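Local coordinates for envelope glycoprotein (Bourbon virus, PDB 5ZKX) that probably fuses the viral envelope with a host membrane as a trimeric class III fusion glycoprotein, captured here in its postfusion form, at residues V97-S102 / N129-H134; R53-N58 / G103-C108. All blocks are in the same frame, centred on the assembly; numbering follows the deposited sequence.

Contact 1. Residues V97-S102 / N129-H134; sequences VQDAWS and NNHFAH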
ATOM      1  N   VAL A  97      48.119  -1.460  -3.355  1.00 40.01           N
ATOM      2  CA  VAL A  97      49.390  -0.761  -3.486  1.00 36.92           C
ATOM      3  C   VAL A  97      49.313   0.534  -2.695  1.00 38.15           C
ATOM      4  O   VAL A  97      48.403   1.345  -2.908  1.00 38.02           O
ATOM      5  CB  VAL A  97      49.723  -0.472  -4.957  1.00 41.74           C
ATOM      6  CG1 VAL A  97      50.957   0.395  -5.034  1.00 44.13           C
ATOM      7  CG2 VAL A  97      49.895  -1.770  -5.734  1.00 39.59           C
ATOM      8  N   GLN A  98      50.270   0.736  -1.793  1.00 28.98           N
ATOM      9  CA  GLN A  98      50.296   1.936  -0.969  1.00 29.34           C
ATOM     10  C   GLN A  98      51.720   2.454  -0.854  1.00 31.96           C
ATOM     11  O   GLN A  98      52.621   1.716  -0.443  1.00 31.72           O
ATOM     12  CB  GLN A  98      49.729   1.663   0.424  1.00 27.30           C
ATOM     13  CG  GLN A  98      49.860   2.848   1.354  1.00 30.62           C
ATOM     14  CD  GLN A  98      49.227   2.605   2.700  1.00 25.18           C
ATOM     15  OE1 GLN A  98      48.929   1.467   3.062  1.00 37.12           O
ATOM     16  NE2 GLN A  98      49.019   3.675   3.456  1.00 19.16           N
ATOM     17  N   ASP A  99      51.909   3.727  -1.206  1.00 35.61           N
ATOM     18  CA  ASP A  99      53.201   4.403  -1.078  1.00 36.44           C
ATOM     19  C   ASP A  99      54.296   3.670  -1.847  1.00 39.07           C
ATOM     20  O   ASP A  99      55.424   3.525  -1.372  1.00 40.25           O
ATOM     21  CB  ASP A  99      53.596   4.576   0.391  1.00 34.09           C
ATOM     22  CG  ASP A  99      54.581   5.710   0.596  1.00 37.47           C
ATOM     23  OD1 ASP A  99      54.838   6.074   1.762  1.00 40.39           O
ATOM     24  OD2 ASP A  99      55.093   6.242  -0.410  1.00 40.01           O
ATOM     25  N   ALA A 100      53.962   3.192  -3.041  1.00 27.69           N
ATOM     26  CA  ALA A 100      54.946   2.595  -3.935  1.00 24.54           C
ATOM     27  C   ALA A 100      55.531   3.707  -4.795  1.00 31.98           C
ATOM     28  O   ALA A 100      54.841   4.264  -5.657  1.00 32.81           O
ATOM     29  CB  ALA A 100      54.315   1.506  -4.797  1.00 25.50           C
ATOM     30  N   TRP A 101      56.801   4.033  -4.567  1.00 39.61           N
ATOM     31  CA  TRP A 101      57.428   5.111  -5.307  1.00 38.81           C
ATOM     32  C   TRP A 101      58.574   4.559  -6.159  1.00 42.73           C
ATOM     33  O   TRP A 101      58.711   3.338  -6.320  1.00 43.16           O
ATOM     34  CB  TRP A 101      57.840   6.259  -4.374  1.00 37.75           C
ATOM     35  CG  TRP A 101      58.681   5.925  -3.188  1.00 41.24           C
ATOM     36  CD1 TRP A 101      58.289   5.279  -2.051  1.00 34.64           C
ATOM     37  CD2 TRP A 101      60.055   6.279  -2.994  1.00 41.08           C
ATOM     38  NE1 TRP A 101      59.342   5.188  -1.171  1.00 34.39           N
ATOM     39  CE2 TRP A 101      60.437   5.796  -1.727  1.00 41.09           C
ATOM     40  CE3 TRP A 101      61.002   6.948  -3.776  1.00 41.07           C
ATOM     41  CZ2 TRP A 101      61.727   5.958  -1.226  1.00 42.00           C
ATOM     42  CZ3 TRP A 101      62.278   7.108  -3.278  1.00 42.10           C
ATOM     43  CH2 TRP A 101      62.630   6.616  -2.016  1.00 42.13           C
ATOM     44  N   SER A 102      59.421   5.459  -6.661  1.00 61.33           N
ATOM     45  CA  SER A 102      59.932   5.457  -8.031  1.00 58.99           C
ATOM     46  C   SER A 102      60.028   4.092  -8.694  1.00 55.01           C
ATOM     47  O   SER A 102      59.431   3.882  -9.756  1.00 59.36           O
ATOM     48  CB  SER A 102      61.319   6.096  -8.050  1.00 62.41           C
ATOM     49  OG  SER A 102      62.220   5.388  -7.210  1.00 61.35           O
ATOM     50  N   ASN A 129      52.136  12.430  -2.858  1.00 31.75           N
ATOM     51  CA  ASN A 129      53.095  12.853  -3.877  1.00 30.72           C
ATOM     52  C   ASN A 129      54.323  13.477  -3.214  1.00 32.95           C
ATOM     53  O   ASN A 129      54.774  14.564  -3.577  1.00 29.24           O
ATOM     54  CB  ASN A 129      52.434  13.823  -4.853  1.00 26.46           C
ATOM     55  CG  ASN A 129      53.242  14.023  -6.113  1.00 26.88           C
ATOM     56  OD1 ASN A 129      53.953  13.124  -6.557  1.00 28.68           O
ATOM     57  ND2 ASN A 129      53.136  15.206  -6.698  1.00 31.42           N
ATOM     58  N   ASN A 130      54.877  12.787  -2.216  1.00 24.62           N
ATOM     59  CA  ASN A 130      55.906  13.351  -1.349  1.00 28.66           C
ATOM     60  C   ASN A 130      57.289  12.747  -1.595  1.00 30.03           C
ATOM     61  O   ASN A 130      58.116  12.695  -0.681  1.00 26.63           O
ATOM     62  CB  ASN A 130      55.513  13.169   0.114  1.00 28.20           C
ATOM     63  CG  ASN A 130      55.417  11.710   0.507  1.00 25.93           C
ATOM     64  OD1 ASN A 130      54.975  10.875  -0.281  1.00 27.35           O
ATOM     65  ND2 ASN A 130      55.838  11.393   1.725  1.00 21.73           N
ATOM     66  N   HIS A 131      57.560  12.286  -2.812  1.00 31.72           N
ATOM     67  CA  HIS A 131      58.866  11.736  -3.165  1.00 30.51           C
ATOM     68  C   HIS A 131      59.404  12.552  -4.335  1.00 33.12           C
ATOM     69  O   HIS A 131      58.979  12.366  -5.479  1.00 39.01           O
ATOM     70  CB  HIS A 131      58.766  10.252  -3.497  1.00 30.70           C
ATOM     71  CG  HIS A 131      58.367   9.405  -2.329  1.00 35.35           C
ATOM     72  ND1 HIS A 131      59.219   9.140  -1.278  1.00 34.38           N
ATOM     73  CD2 HIS A 131      57.202   8.781  -2.035  1.00 34.75           C
ATOM     74  CE1 HIS A 131      58.599   8.381  -0.393  1.00 33.56           C
ATOM     75  NE2 HIS A 131      57.373   8.150  -0.828  1.00 33.04           N
ATOM     76  N   PHE A 132      60.339  13.453  -4.041  1.00 32.88           N
ATOM     77  CA  PHE A 132      60.782  14.417  -5.036  1.00 31.69           C
ATOM     78  C   PHE A 132      61.583  13.741  -6.143  1.00 31.30           C
ATOM     79  O   PHE A 132      62.345  12.802  -5.897  1.00 30.66           O
ATOM     80  CB  PHE A 132      61.619  15.513  -4.383  1.00 35.63           C
ATOM     81  CG  PHE A 132      61.967  16.628  -5.317  1.00 33.34           C
ATOM     82  CD1 PHE A 132      61.031  17.594  -5.636  1.00 32.32           C
ATOM     83  CD2 PHE A 132      63.221  16.698  -5.896  1.00 32.75           C
ATOM     84  CE1 PHE A 132      61.343  18.618  -6.504  1.00 32.51           C
ATOM     85  CE2 PHE A 132      63.540  17.720  -6.763  1.00 40.91           C
ATOM     86  CZ  PHE A 132      62.597  18.681  -7.070  1.00 37.59           C
ATOM     87  N   ALA A 133      61.403  14.240  -7.368  1.00 29.99           N
ATOM     88  CA  ALA A 133      62.014  13.694  -8.579  1.00 37.46           C
ATOM     89  C   ALA A 133      61.581  12.260  -8.847  1.00 39.88           C
ATOM     90  O   ALA A 133      62.247  11.538  -9.596  1.00 40.66           O
ATOM     91  CB  ALA A 133      63.544  13.783  -8.530  1.00 35.97           C
ATOM     92  N   HIS A 134      60.458  11.837  -8.270  1.00 50.05           N
ATOM     93  CA  HIS A 134      60.034  10.448  -8.342  1.00 44.41           C
ATOM     94  C   HIS A 134      58.525  10.365  -8.517  1.00 42.91           C
ATOM     95  O   HIS A 134      57.785  11.299  -8.196  1.00 42.57           O
ATOM     96  CB  HIS A 134      60.452   9.679  -7.087  1.00 44.91           C
ATOM     97  CG  HIS A 134      61.907   9.341  -7.048  1.00 49.78           C
ATOM     98  ND1 HIS A 134      62.688   9.294  -8.182  1.00 48.43           N
ATOM     99  CD2 HIS A 134      62.724   9.035  -6.014  1.00 48.12           C
ATOM    100  CE1 HIS A 134      63.924   8.969  -7.848  1.00 48.74           C
ATOM    101  NE2 HIS A 134      63.973   8.808  -6.539  1.00 50.10           N
TER

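Contact 2. Residues R53-N58 / G103-C108; sequences RSYCYN and GDSSIC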
ATOM      1  N   ARG A  53      43.023   4.422  -8.574  1.00 27.75           N
ATOM      2  CA  ARG A  53      44.435   4.552  -8.910  1.00 27.96           C
ATOM      3  C   ARG A  53      44.860   6.005  -8.766  1.00 26.20           C
ATOM      4  O   ARG A  53      44.175   6.905  -9.260  1.00 26.79           O
ATOM      5  CB  ARG A  53      44.717   4.057 -10.330  1.00 32.38           C
ATOM      6  CG  ARG A  53      46.120   4.375 -10.830  1.00 30.65           C
ATOM      7  CD  ARG A  53      46.153   4.470 -12.343  1.00 31.75           C
ATOM      8  NE  ARG A  53      46.136   3.153 -12.972  1.00 29.66           N
ATOM      9  CZ  ARG A  53      45.702   2.921 -14.207  1.00 36.23           C
ATOM     10  NH1 ARG A  53      45.242   3.920 -14.951  1.00 32.58           N
ATOM     11  NH2 ARG A  53      45.728   1.689 -14.699  1.00 33.66           N
ATOM     12  N   SER A  54      45.987   6.229  -8.091  1.00 28.76           N
ATOM     13  CA  SER A  54      46.564   7.563  -7.938  1.00 27.93           C
ATOM     14  C   SER A  54      48.041   7.491  -8.312  1.00 26.86           C
ATOM     15  O   SER A  54      48.870   7.051  -7.511  1.00 33.81           O
ATOM     16  CB  SER A  54      46.381   8.094  -6.521  1.00 29.32           C
ATOM     17  OG  SER A  54      46.654   9.486  -6.475  1.00 27.34           O
ATOM     18  N   TYR A  55      48.361   7.927  -9.525  1.00 26.60           N
ATOM     19  CA  TYR A  55      49.722   7.939 -10.047  1.00 26.65           C
ATOM     20  C   TYR A  55      50.207   9.382 -10.053  1.00 29.53           C
ATOM     21  O   TYR A  55      49.785  10.182 -10.896  1.00 33.48           O
ATOM     22  CB  TYR A  55      49.762   7.335 -11.447  1.00 28.10           C
ATOM     23  CG  TYR A  55      51.149   7.057 -11.976  1.00 29.22           C
ATOM     24  CD1 TYR A  55      51.937   6.056 -11.421  1.00 33.23           C
ATOM     25  CD2 TYR A  55      51.663   7.779 -13.045  1.00 27.78           C
ATOM     26  CE1 TYR A  55      53.199   5.788 -11.906  1.00 31.78           C
ATOM     27  CE2 TYR A  55      52.927   7.519 -13.538  1.00 33.10           C
ATOM     28  CZ  TYR A  55      53.690   6.521 -12.963  1.00 34.30           C
ATOM     29  OH  TYR A  55      54.950   6.252 -13.446  1.00 40.39           O
ATOM     30  N   CYS A  56      51.089   9.715  -9.118  1.00 27.64           N
ATOM     31  CA  CYS A  56      51.581  11.073  -8.962  1.00 28.41           C
ATOM     32  C   CYS A  56      53.065  11.153  -9.297  1.00 32.51           C
ATOM     33  O   CYS A  56      53.798  10.163  -9.228  1.00 29.70           O
ATOM     34  CB  CYS A  56      51.338  11.574  -7.537  1.00 26.71           C
ATOM     35  SG  CYS A  56      49.625  11.428  -6.981  1.00 26.72           S
ATOM     36  N   TYR A  57      53.497  12.356  -9.673  1.00 38.30           N
ATOM     37  CA  TYR A  57      54.906  12.666  -9.878  1.00 37.15           C
ATOM     38  C   TYR A  57      55.237  13.962  -9.154  1.00 37.22           C
ATOM     39  O   TYR A  57      54.493  14.942  -9.254  1.00 32.27           O
ATOM     40  CB  TYR A  57      55.256  12.798 -11.366  1.00 35.04           C
ATOM     41  CG  TYR A  57      56.721  13.105 -11.602  1.00 39.20           C
ATOM     42  CD1 TYR A  57      57.700  12.153 -11.344  1.00 39.92           C
ATOM     43  CD2 TYR A  57      57.126  14.349 -12.073  1.00 37.08           C
ATOM     44  CE1 TYR A  57      59.041  12.429 -11.553  1.00 42.18           C
ATOM     45  CE2 TYR A  57      58.466  14.634 -12.283  1.00 34.42           C
ATOM     46  CZ  TYR A  57      59.418  13.671 -12.021  1.00 40.62           C
ATOM     47  OH  TYR A  57      60.749  13.949 -12.231  1.00 41.27           O
ATOM     48  N   ASN A  58      56.344  13.961  -8.420  1.00 31.30           N
ATOM     49  CA  ASN A  58      56.820  15.142  -7.706  1.00 26.88           C
ATOM     50  C   ASN A  58      58.163  15.539  -8.303  1.00 27.27           C
ATOM     51  O   ASN A  58      59.196  14.949  -7.971  1.00 29.00           O
ATOM     52  CB  ASN A  58      56.937  14.877  -6.210  1.00 24.47           C
ATOM     53  CG  ASN A  58      57.407  16.092  -5.446  1.00 22.73           C
ATOM     54  OD1 ASN A  58      57.461  17.196  -5.988  1.00 19.72           O
ATOM     55  ND2 ASN A  58      57.754  15.899  -4.181  1.00 27.50           N
ATOM     56  N   GLY A 103      60.751   3.153  -8.088  1.00 37.89           N
ATOM     57  CA  GLY A 103      60.866   1.837  -8.693  1.00 38.88           C
ATOM     58  C   GLY A 103      59.563   1.061  -8.626  1.00 36.31           C
ATOM     59  O   GLY A 103      59.054   0.577  -9.641  1.00 37.66           O
ATOM     60  N   ASP A 104      59.006   0.925  -7.424  1.00 37.95           N
ATOM     61  CA  ASP A 104      57.761   0.190  -7.263  1.00 41.11           C
ATOM     62  C   ASP A 104      56.557   0.939  -7.813  1.00 44.09           C
ATOM     63  O   ASP A 104      55.487   0.342  -7.919  1.00 45.86           O
ATOM     64  CB  ASP A 104      57.551  -0.138  -5.787  1.00 46.49           C
ATOM     65  CG  ASP A 104      58.802  -0.695  -5.138  1.00 47.38           C
ATOM     66  OD1 ASP A 104      59.155  -0.223  -4.035  1.00 44.68           O
ATOM     67  OD2 ASP A 104      59.432  -1.597  -5.730  1.00 38.78           O
ATOM     68  N   SER A 105      56.698   2.221  -8.164  1.00 50.92           N
ATOM     69  CA  SER A 105      55.577   2.957  -8.740  1.00 48.67           C
ATOM     70  C   SER A 105      55.176   2.421 -10.105  1.00 49.42           C
ATOM     71  O   SER A 105      54.083   2.739 -10.585  1.00 49.84           O
ATOM     72  CB  SER A 105      55.913   4.444  -8.855  1.00 51.11           C
ATOM     73  OG  SER A 105      56.791   4.677  -9.940  1.00 49.93           O
ATOM     74  N   SER A 106      56.039   1.626 -10.748  1.00 42.35           N
ATOM     75  CA  SER A 106      55.654   0.959 -11.985  1.00 41.87           C
ATOM     76  C   SER A 106      54.508  -0.017 -11.772  1.00 40.72           C
ATOM     77  O   SER A 106      53.881  -0.444 -12.747  1.00 37.36           O
ATOM     78  CB  SER A 106      56.849   0.221 -12.592  1.00 38.51           C
ATOM     79  OG  SER A 106      57.073  -1.018 -11.932  1.00 44.62           O
ATOM     80  N   ILE A 107      54.216  -0.369 -10.519  1.00 38.25           N
ATOM     81  CA  ILE A 107      53.086  -1.226 -10.199  1.00 33.19           C
ATOM     82  C   ILE A 107      51.745  -0.641 -10.613  1.00 33.43           C
ATOM     83  O   ILE A 107      50.762  -1.386 -10.693  1.00 32.97           O
ATOM     84  CB  ILE A 107      53.101  -1.484  -8.683  1.00 32.31           C
ATOM     85  CG1 ILE A 107      52.246  -2.683  -8.263  1.00 40.62           C
ATOM     86  CG2 ILE A 107      52.558  -0.294  -7.944  1.00 37.19           C
ATOM     87  CD1 ILE A 107      52.628  -3.972  -8.918  1.00 32.18           C
ATOM     88  N   CYS A 108      51.682   0.657 -10.937  1.00 38.86           N
ATOM     89  CA  CYS A 108      50.412   1.295 -11.283  1.00 34.45           C
ATOM     90  C   CYS A 108      49.875   0.861 -12.637  1.00 34.35           C
ATOM     91  O   CYS A 108      48.711   1.141 -12.926  1.00 35.37           O
ATOM     92  CB  CYS A 108      50.550   2.818 -11.248  1.00 35.63           C
ATOM     93  SG  CYS A 108      50.102   3.598  -9.663  1.00 29.44           S
TER

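Contact 1. Residues V97-S102 / N129-H134
Trp-101 CG sits between its backbone N and carbonyl carbon, and His-131 CG stands beside its backbone N, anti to the carbonyl carbon. The second torsions, near -70° in both residues, then turn the two rings face to face. The imidazole lies over the five-membered ring of the indole, with centroids 3.4 Å apart and planes only 5° from parallel. The overlap is almost atom on atom. His-131 CD2 sits near Trp-101 CG, and His-131 CE1 lies near Trp-101 NE1.

The edge of the same imidazole is held by Asp-99. His-131 NE2 donates to Asp-99 OD2 at 3.0 Å, close to the ring plane, with an N-H...O angle of 150°. The carboxylate uses its syn lone pair. Asn-128 adds a weak hydrogen bond to the same oxygen. Asn-130 CG lies over the opposite face of His-131, offset toward the rim, and Asn-130 ND2 binds Gly-64 O of a second subunit.

The six-membered end of the indole meets His-134. Trp-101 CZ3 is 3.4 Å from His-134 CD2, and these rings meet rim to rim without stacking. Ser-102 CB lies over one face of His-134, 3.6 Å from the ring centroid, in a CH-pi contact. A type II turn from His-131 to His-134 brings both histidines to the Trp-101 and Ser-102 side.

The contact is a small aromatic cluster near the surface. The hydrogen bond fixes the rotation of His-131, and the stack limits its tilt. The nearby carboxylate and the indole face would be expected to stabilise a protonated His-131.

Contact 2. Residues R53-N58 / G103-C108
Ser-105 is the first residue of 103-108 to reach the strand. Its carbonyl O lies 3.4 Å from Tyr-55 CE1, at the ring edge and near the ring plane. Ser-105 OG turns to another partner, Ser-102 O. Ser-105 lies within the 3-10 segment 104-108, and its O also accepts from Cys-108 N. The CB atoms of Ser-106 and Ile-107 point away from the strand, and Ile-107 packs on Cys-137.

Cys-108 carries most of the contact. Its CB is 3.5 Å from Tyr-55 CD1. Its SG approaches the same CD1 and lies at the edge of the ring, 4.8 Å from the centroid. Tyr-55 CB points toward 103-108, and chi1 (-169°) sets CG anti to the backbone N. The ring presents its CD1 and CE1 side to Ser-105 and Cys-108. Cys-108 O accepts a weak hydrogen bond from Arg-53 NE at 3.3 Å.

Around this pair, Tyr-55 also meets the rings of His-135 and Phe-109, while Cys-108 SG is bonded to Cys-137 SG. The disulfide fixes the 3-10 segment covalently to strand 134-148. The tyrosine edge and the arginine add only noncovalent contacts. Ser-105 O faces a ring C-H, whose slight positive charge suits a carbonyl oxygen.

In the fold
The centres of contacts 1 and 2 are about 6 Å apart, and more than 50 Å from the centre of the chain. Along the sequence the segments alternate: 53-58, 97-102, 103-108, 129-134, with the middle two continuous. Both contacts reach the antiparallel sheet that holds strands 44-58, 100-101 and 134-148. They also touch directly. Asn-129 ND2 probably bonds Tyr-57 O at 2.9 Å, and Asn-58 N probably bonds His-134 O at 3.0 Å. Asn-58 ND2 hydrogen-bonds Ser-61 O of the second subunit. Together the two contacts join loops and strands at one end of an elongated trimer, consistent with the fusion-domain tip of class III proteins.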